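Local coordinates for protein probable zinc protease PqqL (Escherichia coli, PDB 6OFT) that is probably a zinc-dependent periplasmic metalloendopeptidase of the M16 family, seen here as the first half of the full-length protein, at residues K29-L34 with Q99-T104; I202-I207 with M380-L385. All coordinates share one frame; numbering follows the deposited sequence.

Interactions 1 and 2 meet on one mixed sheet, where strands 31-38 and 199-205 are neighbours; their centres lie about 9 Å apart. The amide Asn33 N probably bonds Val204 O at 2.8 Å, which ties the two contacts through the backbone. A second probable hydrogen bond joins Asp30 N to Asp206 OD2, also at 2.8 Å. Asn33 links them by side chain as well: OD1 serves Ser101 in interaction 1, and ND2 bonds Thr382 OG1 in interaction 2. The predicted catalytic Glu57 lies nearer interaction 1, its side chain about 9 Å from that of Gln99. Interaction 2 lies away from the predicted zinc site.

Interaction 1 of 2, residues K29-L34 with Q99-T104; sequences KDQVNL and QVSLPT
Residues 31-34 and 99-103 run as adjacent antiparallel strands, their short axes 4.7 Å apart at closest approach. Val32 pairs with Leu102, and Leu34 with Val100, as hydrogen-bonded pairs. Both amides and both carbonyls of each pair are used. Leu34 N to Val100 O is among the shorter of these bonds, at 2.8 Å. Asn33-Ser101 and Gln31-Pro103 are non-hydrogen-bonded pairs. Past the strand end, Thr104 N donates a further backbone hydrogen bond to Asp30 O.

Ser101 OG carries the polar side-chain contact. A bend at chi2 (74°) turns Gln31 CD toward the neighbouring strand. From there Gln31 NE2 donates to Ser101 OG at 2.8 Å, with the oxygen in the amide plane. Ser101 OG in turn donates to Asn33 OD1 at 2.9 Å, almost in line with the C=O bond. One hydroxyl thus accepts and donates, and links two side chains of the other strand. On the opposite face the contact is apolar. Leu102 CD2 touches both Leu34 CD1 (3.8 Å) and Val32 CG1, and helix 107-122 covers the two leucines. Thr104 CG2 packs on Val32 CB at 3.7 Å. At the strand end, one water bridges Asp30 OD1 and Thr104 OG1.

The pairing places strand 31-38 inside the sheet, between 96-103 and 199-205. A mixed sheet with helices packed against it is the alpha/beta architecture of M16 peptidase domains.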
ATOM      1  N   LYS A  29       1.734  19.761  17.779  1.00 23.94           N
ATOM      2  CA  LYS A  29       2.351  21.067  17.617  1.00 23.94           C
ATOM      3  C   LYS A  29       3.866  20.924  17.677  1.00 27.36           C
ATOM      4  O   LYS A  29       4.376  20.090  18.429  1.00 27.68           O
ATOM      5  CB  LYS A  29       1.893  22.006  18.750  1.00 27.15           C
ATOM      6  CG  LYS A  29       1.430  23.376  18.281  1.00 45.47           C
ATOM      7  CD  LYS A  29      -0.059  23.400  17.925  1.00 60.06           C
ATOM      8  CE  LYS A  29      -0.489  24.729  17.346  1.00 75.39           C
ATOM      9  NZ  LYS A  29      -1.817  24.630  16.679  1.00 83.80           N
ATOM     10  N   ASP A  30       4.578  21.765  16.912  1.00 22.75           N
ATOM     11  CA  ASP A  30       6.043  21.842  16.858  1.00 22.29           C
ATOM     12  C   ASP A  30       6.715  20.533  16.458  1.00 25.88           C
ATOM     13  O   ASP A  30       7.870  20.303  16.814  1.00 25.51           O
ATOM     14  CB  ASP A  30       6.629  22.385  18.180  1.00 24.41           C
ATOM     15  CG  ASP A  30       6.048  23.709  18.593  1.00 31.98           C
ATOM     16  OD1 ASP A  30       5.961  24.614  17.728  1.00 30.56           O
ATOM     17  OD2 ASP A  30       5.679  23.846  19.784  1.00 38.79           O
ATOM     18  N   GLN A  31       6.007  19.704  15.682  1.00 22.27           N
ATOM     19  CA  GLN A  31       6.528  18.457  15.164  1.00 21.91           C
ATOM     20  C   GLN A  31       6.547  18.529  13.642  1.00 25.15           C
ATOM     21  O   GLN A  31       5.674  19.150  13.049  1.00 24.00           O
ATOM     22  CB  GLN A  31       5.707  17.245  15.648  1.00 23.29           C
ATOM     23  CG  GLN A  31       6.436  15.888  15.451  1.00 29.74           C
ATOM     24  CD  GLN A  31       7.574  15.623  16.421  1.00 33.60           C
ATOM     25  OE1 GLN A  31       7.756  16.312  17.426  1.00 26.07           O
ATOM     26  NE2 GLN A  31       8.360  14.594  16.154  1.00 26.28           N
ATOM     27  N   VAL A  32       7.568  17.912  13.025  1.00 22.81           N
ATOM     28  CA  VAL A  32       7.728  17.837  11.576  1.00 22.91           C
ATOM     29  C   VAL A  32       8.251  16.456  11.170  1.00 26.75           C
ATOM     30  O   VAL A  32       9.050  15.859  11.882  1.00 25.91           O
ATOM     31  CB  VAL A  32       8.629  18.988  11.027  1.00 26.26           C
ATOM     32  CG1 VAL A  32      10.088  18.828  11.467  1.00 25.45           C
ATOM     33  CG2 VAL A  32       8.528  19.102   9.507  1.00 25.90           C
ATOM     34  N   ASN A  33       7.782  15.964  10.025  1.00 23.92           N
ATOM     35  CA  ASN A  33       8.247  14.753   9.384  1.00 22.87           C
ATOM     36  C   ASN A  33       9.050  15.205   8.189  1.00 24.81           C
ATOM     37  O   ASN A  33       8.624  16.105   7.446  1.00 22.80           O
ATOM     38  CB  ASN A  33       7.089  13.867   8.941  1.00 21.45           C
ATOM     39  CG  ASN A  33       6.523  13.006  10.030  1.00 34.95           C
ATOM     40  OD1 ASN A  33       7.038  12.942  11.151  1.00 25.48           O
ATOM     41  ND2 ASN A  33       5.423  12.345   9.728  1.00 26.28           N
ATOM     42  N   LEU A  34      10.253  14.652   8.062  1.00 21.14           N
ATOM     43  CA  LEU A  34      11.159  14.922   6.946  1.00 21.61           C
ATOM     44  C   LEU A  34      11.431  13.567   6.330  1.00 23.85           C
ATOM     45  O   LEU A  34      11.987  12.691   7.002  1.00 22.12           O
ATOM     46  CB  LEU A  34      12.469  15.599   7.408  1.00 22.00           C
ATOM     47  CG  LEU A  34      12.365  16.916   8.194  1.00 26.65           C
ATOM     48  CD1 LEU A  34      13.737  17.359   8.657  1.00 26.74           C
ATOM     49  CD2 LEU A  34      11.711  18.040   7.359  1.00 28.64           C
ATOM     50  N   GLN A  99      13.134   8.278   6.710  1.00 18.46           N
ATOM     51  CA  GLN A  99      12.208   9.042   7.549  1.00 19.14           C
ATOM     52  C   GLN A  99      12.800   9.535   8.851  1.00 24.16           C
ATOM     53  O   GLN A  99      13.444   8.769   9.572  1.00 22.29           O
ATOM     54  CB  GLN A  99      10.935   8.195   7.847  1.00 19.90           C
ATOM     55  CG  GLN A  99      10.270   7.547   6.602  1.00 21.64           C
ATOM     56  CD  GLN A  99       9.283   6.436   6.930  1.00 34.56           C
ATOM     57  OE1 GLN A  99       9.480   5.646   7.850  1.00 33.85           O
ATOM     58  NE2 GLN A  99       8.201   6.333   6.166  1.00 18.84           N
ATOM     59  N   VAL A 100      12.584  10.834   9.141  1.00 21.00           N
ATOM     60  CA  VAL A 100      12.982  11.460  10.398  1.00 20.46           C
ATOM     61  C   VAL A 100      11.794  12.334  10.890  1.00 24.40           C
ATOM     62  O   VAL A 100      11.242  13.120  10.123  1.00 23.25           O
ATOM     63  CB  VAL A 100      14.310  12.273  10.340  1.00 23.03           C
ATOM     64  CG1 VAL A 100      14.683  12.827  11.723  1.00 22.07           C
ATOM     65  CG2 VAL A 100      15.469  11.450   9.768  1.00 22.53           C
ATOM     66  N   SER A 101      11.418  12.177  12.163  1.00 20.01           N
ATOM     67  CA  SER A 101      10.410  12.978  12.845  1.00 19.46           C
ATOM     68  C   SER A 101      11.135  13.634  14.016  1.00 21.87           C
ATOM     69  O   SER A 101      11.782  12.939  14.799  1.00 19.25           O
ATOM     70  CB  SER A 101       9.275  12.102  13.372  1.00 23.48           C
ATOM     71  OG  SER A 101       8.214  12.919  13.855  1.00 29.93           O
ATOM     72  N   LEU A 102      11.078  14.965  14.110  1.00 19.15           N
ATOM     73  CA  LEU A 102      11.757  15.682  15.185  1.00 19.77           C
ATOM     74  C   LEU A 102      11.008  16.970  15.530  1.00 24.71           C
ATOM     75  O   LEU A 102      10.204  17.423  14.709  1.00 23.81           O
ATOM     76  CB  LEU A 102      13.237  15.984  14.787  1.00 19.87           C
ATOM     77  CG  LEU A 102      13.528  17.161  13.838  1.00 23.85           C
ATOM     78  CD1 LEU A 102      14.942  17.650  14.021  1.00 23.49           C
ATOM     79  CD2 LEU A 102      13.291  16.795  12.370  1.00 24.28           C
ATOM     80  N   PRO A 103      11.285  17.615  16.694  1.00 22.07           N
ATOM     81  CA  PRO A 103      10.652  18.914  16.970  1.00 21.77           C
ATOM     82  C   PRO A 103      11.155  20.001  16.011  1.00 24.78           C
ATOM     83  O   PRO A 103      12.244  19.875  15.448  1.00 22.88           O
ATOM     84  CB  PRO A 103      11.106  19.235  18.404  1.00 24.04           C
ATOM     85  CG  PRO A 103      11.672  17.966  18.951  1.00 27.87           C
ATOM     86  CD  PRO A 103      12.218  17.240  17.776  1.00 23.52           C
ATOM     87  N   THR A 104      10.383  21.085  15.847  1.00 22.65           N
ATOM     88  CA  THR A 104      10.781  22.213  14.998  1.00 23.10           C
ATOM     89  C   THR A 104      11.433  23.326  15.842  1.00 29.52           C
ATOM     90  O   THR A 104      11.965  24.282  15.277  1.00 30.94           O
ATOM     91  CB  THR A 104       9.566  22.805  14.282  1.00 30.74           C
ATOM     92  OG1 THR A 104       8.607  23.202  15.259  1.00 30.89           O
ATOM     93  CG2 THR A 104       8.937  21.855  13.301  1.00 30.37           C
TER
HETATM   94  O   HOH W   1       6.482  25.215  15.077  1.00 36.92           O

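Interaction 2 of 2, residues I202-I207 with M380-L385; sequences IVVGDI and MLTSRL
Val204 meets three residues of helix 380-385 with its two methyl branches. Its CG2 lies 3.8 Å from Leu385 CD2 and the same distance from Thr382 CG2. Its CG1 is 4.0 Å from Leu381 CD2. With CG1 anti to the backbone N (chi1 -173°), CG1 faces Leu381 and CG2 faces Leu385 and Thr382. Val204 CB sits 3.5 Å from Thr382 OG1, a contact of carbon with oxygen. That hydroxyl is bonded to Leu378 O one turn back in the helix and to Asn33 ND2 on the adjacent strand. These two bonds probably fix the rotation of the Thr382 side chain, with its methyl CG2 against Val204 CG2. Two residues earlier, on the same face of the strand, Ile202 CG2 reaches Leu385 CD2 at 3.8 Å; the two side chains lie alongside and point opposite ways. Leu385 CD2 therefore touches both strand residues.

This is helix-on-sheet packing. Helix 378-391 packs on one face of the mixed sheet; here helix segment 380-385 and strand segment 202-205 make an angle of 152°, with their axes 9.0 Å apart at closest approach. Helix 209-220 covers Val203 on the other face. Replacing Val204 by an alanine removes both methyls and would probably leave Leu381 CD2, Leu385 CD2 and Thr382 CG2 without their partner on this residue, opening a gap there, though CB would still meet Thr382 OG1.

The contact thins out away from this patch. Leu381 enters mainly through CD2 and also packs on Tyr23, Arg376 and Phe395. Beyond the strand, Asp206 centres an inverse gamma turn that leads away from the helix. On the helix side turned from the strand, Met380 is exposed to solvent, and partly exposed Arg384 directs NH2 to Leu396 O.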
ATOM      1  N   ILE A 202       9.979  15.298   1.221  1.00 19.97           N
ATOM      2  CA  ILE A 202       8.652  15.581   1.790  1.00 19.20           C
ATOM      3  C   ILE A 202       8.736  16.189   3.204  1.00 22.37           C
ATOM      4  O   ILE A 202       9.328  15.593   4.093  1.00 20.89           O
ATOM      5  CB  ILE A 202       7.773  14.292   1.731  1.00 21.87           C
ATOM      6  CG1 ILE A 202       7.657  13.756   0.276  1.00 21.97           C
ATOM      7  CG2 ILE A 202       6.386  14.503   2.367  1.00 22.65           C
ATOM      8  CD1 ILE A 202       7.154  12.322   0.158  1.00 26.22           C
ATOM      9  N   VAL A 203       8.132  17.374   3.394  1.00 20.19           N
ATOM     10  CA  VAL A 203       8.103  18.094   4.682  1.00 19.40           C
ATOM     11  C   VAL A 203       6.633  18.206   5.121  1.00 22.16           C
ATOM     12  O   VAL A 203       5.857  18.857   4.442  1.00 21.30           O
ATOM     13  CB  VAL A 203       8.794  19.497   4.570  1.00 23.47           C
ATOM     14  CG1 VAL A 203       8.710  20.283   5.879  1.00 22.72           C
ATOM     15  CG2 VAL A 203      10.249  19.378   4.116  1.00 23.50           C
ATOM     16  N   VAL A 204       6.242  17.548   6.232  1.00 19.33           N
ATOM     17  CA  VAL A 204       4.855  17.601   6.735  1.00 18.53           C
ATOM     18  C   VAL A 204       4.925  17.939   8.220  1.00 23.80           C
ATOM     19  O   VAL A 204       5.495  17.181   9.011  1.00 21.86           O
ATOM     20  CB  VAL A 204       4.015  16.302   6.480  1.00 21.14           C
ATOM     21  CG1 VAL A 204       2.542  16.509   6.875  1.00 21.23           C
ATOM     22  CG2 VAL A 204       4.103  15.839   5.026  1.00 20.38           C
ATOM     23  N   GLY A 205       4.343  19.066   8.597  1.00 20.74           N
ATOM     24  CA  GLY A 205       4.394  19.438   9.996  1.00 20.11           C
ATOM     25  C   GLY A 205       4.358  20.916  10.241  1.00 23.60           C
ATOM     26  O   GLY A 205       4.069  21.705   9.336  1.00 21.51           O
ATOM     27  N   ASP A 206       4.649  21.279  11.498  1.00 21.61           N
ATOM     28  CA  ASP A 206       4.526  22.620  12.061  1.00 22.35           C
ATOM     29  C   ASP A 206       5.680  23.566  11.737  1.00 28.28           C
ATOM     30  O   ASP A 206       6.399  24.017  12.624  1.00 28.82           O
ATOM     31  CB  ASP A 206       4.298  22.502  13.577  1.00 23.87           C
ATOM     32  CG  ASP A 206       3.537  23.671  14.151  1.00 28.99           C
ATOM     33  OD1 ASP A 206       3.067  24.526  13.359  1.00 29.10           O
ATOM     34  OD2 ASP A 206       3.405  23.736  15.384  1.00 27.43           O
ATOM     35  N   ILE A 207       5.789  23.935  10.465  1.00 26.37           N
ATOM     36  CA  ILE A 207       6.829  24.828   9.948  1.00 27.34           C
ATOM     37  C   ILE A 207       6.214  25.767   8.886  1.00 32.05           C
ATOM     38  O   ILE A 207       5.349  25.336   8.115  1.00 32.31           O
ATOM     39  CB  ILE A 207       8.022  23.965   9.415  1.00 30.36           C
ATOM     40  CG1 ILE A 207       9.234  24.833   9.019  1.00 30.77           C
ATOM     41  CG2 ILE A 207       7.590  23.003   8.271  1.00 31.03           C
ATOM     42  CD1 ILE A 207      10.547  24.074   8.966  1.00 38.69           C
ATOM     43  N   MET A 380      -0.141   9.270   9.151  1.00 27.76           N
ATOM     44  CA  MET A 380      -1.103   8.892   8.114  1.00 29.44           C
ATOM     45  C   MET A 380      -1.164   9.943   6.998  1.00 26.66           C
ATOM     46  O   MET A 380      -1.206   9.589   5.828  1.00 24.28           O
ATOM     47  CB  MET A 380      -2.492   8.649   8.732  1.00 34.57           C
ATOM     48  CG  MET A 380      -3.559   8.218   7.722  1.00 42.66           C
ATOM     49  SD  MET A 380      -3.106   6.795   6.672  1.00 51.16           S
ATOM     50  CE  MET A 380      -2.930   5.478   7.943  1.00 48.12           C
ATOM     51  N   LEU A 381      -1.155  11.229   7.367  1.00 22.43           N
ATOM     52  CA  LEU A 381      -1.154  12.337   6.414  1.00 21.47           C
ATOM     53  C   LEU A 381       0.158  12.339   5.601  1.00 23.43           C
ATOM     54  O   LEU A 381       0.116  12.501   4.373  1.00 22.72           O
ATOM     55  CB  LEU A 381      -1.365  13.660   7.177  1.00 21.64           C
ATOM     56  CG  LEU A 381      -1.310  14.954   6.374  1.00 26.58           C
ATOM     57  CD1 LEU A 381      -2.392  14.999   5.294  1.00 26.62           C
ATOM     58  CD2 LEU A 381      -1.423  16.152   7.293  1.00 26.38           C
ATOM     59  N   THR A 382       1.310  12.098   6.265  1.00 20.37           N
ATOM     60  CA  THR A 382       2.610  12.037   5.560  1.00 20.52           C
ATOM     61  C   THR A 382       2.623  10.864   4.563  1.00 24.10           C
ATOM     62  O   THR A 382       3.104  11.023   3.430  1.00 22.64           O
ATOM     63  CB  THR A 382       3.812  11.993   6.531  1.00 22.69           C
ATOM     64  OG1 THR A 382       3.625  12.965   7.552  1.00 22.97           O
ATOM     65  CG2 THR A 382       5.146  12.266   5.826  1.00 17.66           C
ATOM     66  N   SER A 383       2.048   9.707   4.977  1.00 21.14           N
ATOM     67  CA  SER A 383       1.964   8.500   4.137  1.00 20.17           C
ATOM     68  C   SER A 383       1.106   8.737   2.895  1.00 22.73           C
ATOM     69  O   SER A 383       1.505   8.335   1.804  1.00 20.76           O
ATOM     70  CB  SER A 383       1.432   7.309   4.936  1.00 22.95           C
ATOM     71  OG  SER A 383       2.284   7.054   6.039  1.00 31.44           O
ATOM     72  N   ARG A 384      -0.075   9.398   3.062  1.00 21.48           N
ATOM     73  CA  ARG A 384      -0.980   9.705   1.945  1.00 20.55           C
ATOM     74  C   ARG A 384      -0.280  10.604   0.918  1.00 23.31           C
ATOM     75  O   ARG A 384      -0.418  10.382  -0.284  1.00 21.80           O
ATOM     76  CB  ARG A 384      -2.307  10.328   2.451  1.00 21.48           C
ATOM     77  CG  ARG A 384      -3.296  10.645   1.325  1.00 31.79           C
ATOM     78  CD  ARG A 384      -4.753  10.810   1.779  1.00 34.91           C
ATOM     79  NE  ARG A 384      -5.086  12.178   2.180  1.00 39.74           N
ATOM     80  CZ  ARG A 384      -5.504  13.132   1.348  1.00 53.33           C
ATOM     81  NH1 ARG A 384      -5.607  12.892   0.044  1.00 31.84           N
ATOM     82  NH2 ARG A 384      -5.802  14.340   1.812  1.00 40.73           N
ATOM     83  N   LEU A 385       0.472  11.616   1.388  1.00 22.10           N
ATOM     84  CA  LEU A 385       1.215  12.525   0.504  1.00 22.19           C
ATOM     85  C   LEU A 385       2.352  11.770  -0.219  1.00 23.70           C
ATOM     86  O   LEU A 385       2.561  11.964  -1.425  1.00 22.54           O
ATOM     87  CB  LEU A 385       1.756  13.739   1.298  1.00 23.06           C
ATOM     88  CG  LEU A 385       2.424  14.836   0.472  1.00 28.63           C
ATOM     89  CD1 LEU A 385       1.469  15.409  -0.582  1.00 30.22           C
ATOM     90  CD2 LEU A 385       2.981  15.949   1.375  1.00 28.47           C
TER